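Local coordinates for protein agmatinase (PDB 1WOH) that probably hydrolyses agmatine to putrescine and urea, as a manganese-dependent agmatinase of the ureohydrolase (arginase) family, at residues 142-147 with 180-185. Numbering follows the deposited sequence.
Sequences LDAHLD and GLRGLR
Ala-144 lays its CB over one face of the Arg-182 guanidinium, offset toward the rim on the NH1 side, with CB 3.7 Å from NH1. The same methyl sits over the centre of the His-145 imidazole, 4.1 Å above the ring plane. Arg-182 runs extended from CG to NE, and the last torsion (chi4 -87°) then turns CZ out of the line of the chain. Arg-182 NH1 donates to Gly-180 O, two residues back, at 2.9 Å. This bond lies in the carbonyl plane but is bent, with an N-H...O angle of 140°. Gly-232 O also accepts from NH1, and Glu-245 O from NH2; these carbonyls probably hold the buried head in its orientation. Between the backbones, Arg-182 N donates to Ala-144 O at 3.2 Å, with an N-H...O angle of 162°. Leu-181 CA adds a C-H...O contact to that oxygen. The two segments continue the C-terminal ends of neighbouring parallel strands, 137-142 and 173-181, in the alpha/beta fold of the arginase family. The first carries the DAHLD metal motif: Asp-143, His-145 and Asp-147 are manganese ligands, although the site holds no metal in this chain. Asp-143 OD1 accepts from His-145 N at 2.9 Å, which makes an Asx turn. Leu-181 CD2 lies tight against the peptide between His-145 and Leu-146, 3.2 Å from His-145 C. Leu-181 CD1 meets Leu-146 CD1 at 4.0 Å, the two side chains crossing obliquely. Leu-146 also packs on Val-191 and Ala-194 of helix 188-196. Gly-180 has no side chain, and Asp-143 O comes within 3.1 Å of Gly-180 C.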
ATOM      1  N   LEU A 142       8.266  17.351  23.201  1.00 10.24           N
ATOM      2  CA  LEU A 142       8.472  15.904  23.076  1.00 10.92           C
ATOM      3  C   LEU A 142       9.049  15.792  21.671  1.00 11.23           C
ATOM      4  O   LEU A 142       8.445  16.273  20.716  1.00 11.49           O
ATOM      5  CB  LEU A 142       7.154  15.136  23.166  1.00 11.88           C
ATOM      6  CG  LEU A 142       6.421  15.149  24.513  1.00 12.15           C
ATOM      7  CD1 LEU A 142       5.279  14.159  24.454  1.00 11.24           C
ATOM      8  CD2 LEU A 142       7.363  14.766  25.637  1.00 14.06           C
ATOM      9  N   ASP A 143      10.198  15.150  21.531  1.00 11.62           N
ATOM     10  CA  ASP A 143      10.835  15.129  20.217  1.00 11.61           C
ATOM     11  C   ASP A 143      12.051  14.217  20.221  1.00 11.09           C
ATOM     12  O   ASP A 143      12.731  14.081  21.241  1.00 13.93           O
ATOM     13  CB  ASP A 143      11.305  16.565  19.923  1.00 13.66           C
ATOM     14  CG  ASP A 143      11.397  16.887  18.451  1.00 15.52           C
ATOM     15  OD1 ASP A 143      11.685  15.981  17.642  1.00 15.33           O
ATOM     16  OD2 ASP A 143      11.201  18.077  18.109  1.00 16.42           O
ATOM     17  N   ALA A 144      12.335  13.597  19.081  1.00 10.24           N
ATOM     18  CA  ALA A 144      13.519  12.763  18.961  1.00  9.03           C
ATOM     19  C   ALA A 144      14.679  13.700  18.624  1.00 10.32           C
ATOM     20  O   ALA A 144      15.839  13.371  18.840  1.00 10.50           O
ATOM     21  CB  ALA A 144      13.342  11.748  17.836  1.00  7.44           C
ATOM     22  N   HIS A 145      14.352  14.872  18.086  1.00 12.21           N
ATOM     23  CA  HIS A 145      15.379  15.831  17.686  1.00 13.75           C
ATOM     24  C   HIS A 145      15.295  17.149  18.458  1.00 13.93           C
ATOM     25  O   HIS A 145      14.223  17.557  18.894  1.00 13.70           O
ATOM     26  CB  HIS A 145      15.266  16.086  16.171  1.00 16.05           C
ATOM     27  CG  HIS A 145      15.189  14.829  15.356  1.00 16.13           C
ATOM     28  ND1 HIS A 145      14.026  14.409  14.742  1.00 20.50           N
ATOM     29  CD2 HIS A 145      16.119  13.885  15.081  1.00 18.44           C
ATOM     30  CE1 HIS A 145      14.247  13.261  14.124  1.00 20.35           C
ATOM     31  NE2 HIS A 145      15.509  12.921  14.315  1.00 20.43           N
ATOM     32  N   LEU A 146      16.433  17.819  18.629  1.00 13.77           N
ATOM     33  CA  LEU A 146      16.448  19.075  19.372  1.00 12.63           C
ATOM     34  C   LEU A 146      15.764  20.230  18.634  1.00 11.17           C
ATOM     35  O   LEU A 146      15.059  21.030  19.245  1.00 11.83           O
ATOM     36  CB  LEU A 146      17.885  19.463  19.729  1.00 14.12           C
ATOM     37  CG  LEU A 146      18.034  20.685  20.643  1.00 14.73           C
ATOM     38  CD1 LEU A 146      17.385  20.413  21.997  1.00 17.40           C
ATOM     39  CD2 LEU A 146      19.506  21.003  20.814  1.00 16.79           C
ATOM     40  N   ASP A 147      15.976  20.310  17.322  1.00 11.00           N
ATOM     41  CA  ASP A 147      15.380  21.361  16.493  1.00 11.29           C
ATOM     42  C   ASP A 147      15.652  22.788  16.994  1.00 11.15           C
ATOM     43  O   ASP A 147      14.753  23.640  17.048  1.00 11.71           O
ATOM     44  CB  ASP A 147      13.872  21.116  16.341  1.00 13.80           C
ATOM     45  CG  ASP A 147      13.567  19.829  15.583  1.00 14.15           C
ATOM     46  OD1 ASP A 147      14.436  19.376  14.807  1.00 15.35           O
ATOM     47  OD2 ASP A 147      12.462  19.269  15.748  1.00 17.85           O
ATOM     48  N   GLY A 180      13.057  13.073  25.042  1.00 12.72           N
ATOM     49  CA  GLY A 180      12.966  12.029  24.037  1.00 10.86           C
ATOM     50  C   GLY A 180      14.098  12.000  23.027  1.00 11.34           C
ATOM     51  O   GLY A 180      14.127  11.132  22.153  1.00 10.41           O
ATOM     52  N   LEU A 181      15.042  12.928  23.157  1.00 10.13           N
ATOM     53  CA  LEU A 181      16.162  13.016  22.224  1.00 12.30           C
ATOM     54  C   LEU A 181      16.964  11.728  22.083  1.00 12.22           C
ATOM     55  O   LEU A 181      17.284  11.060  23.072  1.00 12.16           O
ATOM     56  CB  LEU A 181      17.107  14.153  22.634  1.00 14.55           C
ATOM     57  CG  LEU A 181      16.535  15.572  22.715  1.00 16.30           C
ATOM     58  CD1 LEU A 181      17.649  16.543  23.070  1.00 18.88           C
ATOM     59  CD2 LEU A 181      15.907  15.964  21.383  1.00 15.55           C
ATOM     60  N   ARG A 182      17.302  11.401  20.839  1.00 11.63           N
ATOM     61  CA  ARG A 182      18.072  10.203  20.525  1.00 12.56           C
ATOM     62  C   ARG A 182      18.503  10.266  19.063  1.00 12.32           C
ATOM     63  O   ARG A 182      17.984  11.075  18.288  1.00 12.57           O
ATOM     64  CB  ARG A 182      17.213   8.959  20.764  1.00 12.18           C
ATOM     65  CG  ARG A 182      15.939   8.924  19.933  1.00 11.63           C
ATOM     66  CD  ARG A 182      14.993   7.838  20.441  1.00  8.56           C
ATOM     67  NE  ARG A 182      13.848   7.638  19.561  1.00 11.31           N
ATOM     68  CZ  ARG A 182      12.711   8.327  19.615  1.00  7.74           C
ATOM     69  NH1 ARG A 182      12.538   9.284  20.519  1.00  7.25           N
ATOM     70  NH2 ARG A 182      11.738   8.043  18.761  1.00 10.03           N
ATOM     71  N   GLY A 183      19.455   9.419  18.687  1.00 13.00           N
ATOM     72  CA  GLY A 183      19.923   9.410  17.314  1.00 13.16           C
ATOM     73  C   GLY A 183      21.433   9.514  17.233  1.00 12.83           C
ATOM     74  O   GLY A 183      22.077   9.956  18.180  1.00 14.66           O
ATOM     75  N   LEU A 184      22.005   9.112  16.105  1.00 12.37           N
ATOM     76  CA  LEU A 184      23.453   9.161  15.951  1.00 14.42           C
ATOM     77  C   LEU A 184      23.982  10.568  15.718  1.00 14.60           C
ATOM     78  O   LEU A 184      25.135  10.859  16.039  1.00 15.21           O
ATOM     79  CB  LEU A 184      23.900   8.278  14.783  1.00 13.32           C
ATOM     80  CG  LEU A 184      23.583   6.784  14.863  1.00 16.25           C
ATOM     81  CD1 LEU A 184      24.142   6.097  13.630  1.00 13.51           C
ATOM     82  CD2 LEU A 184      24.186   6.184  16.128  1.00 14.13           C
ATOM     83  N   ARG A 185      23.152  11.444  15.164  1.00 15.40           N
ATOM     84  CA  ARG A 185      23.628  12.786  14.872  1.00 16.82           C
ATOM     85  C   ARG A 185      22.899  13.935  15.551  1.00 15.74           C
ATOM     86  O   ARG A 185      21.669  13.991  15.588  1.00 12.83           O
ATOM     87  CB  ARG A 185      23.622  13.018  13.360  1.00 19.05           C
ATOM     88  CG  ARG A 185      24.503  14.171  12.919  1.00 23.00           C
ATOM     89  CD  ARG A 185      24.157  14.617  11.507  1.00 24.76           C
ATOM     90  NE  ARG A 185      24.007  13.492  10.590  1.00 25.62           N
ATOM     91  CZ  ARG A 185      24.992  12.682  10.213  1.00 28.06           C
ATOM     92  NH1 ARG A 185      26.225  12.865  10.671  1.00 27.47           N
ATOM     93  NH2 ARG A 185      24.739  11.681   9.378  1.00 27.13           N
TER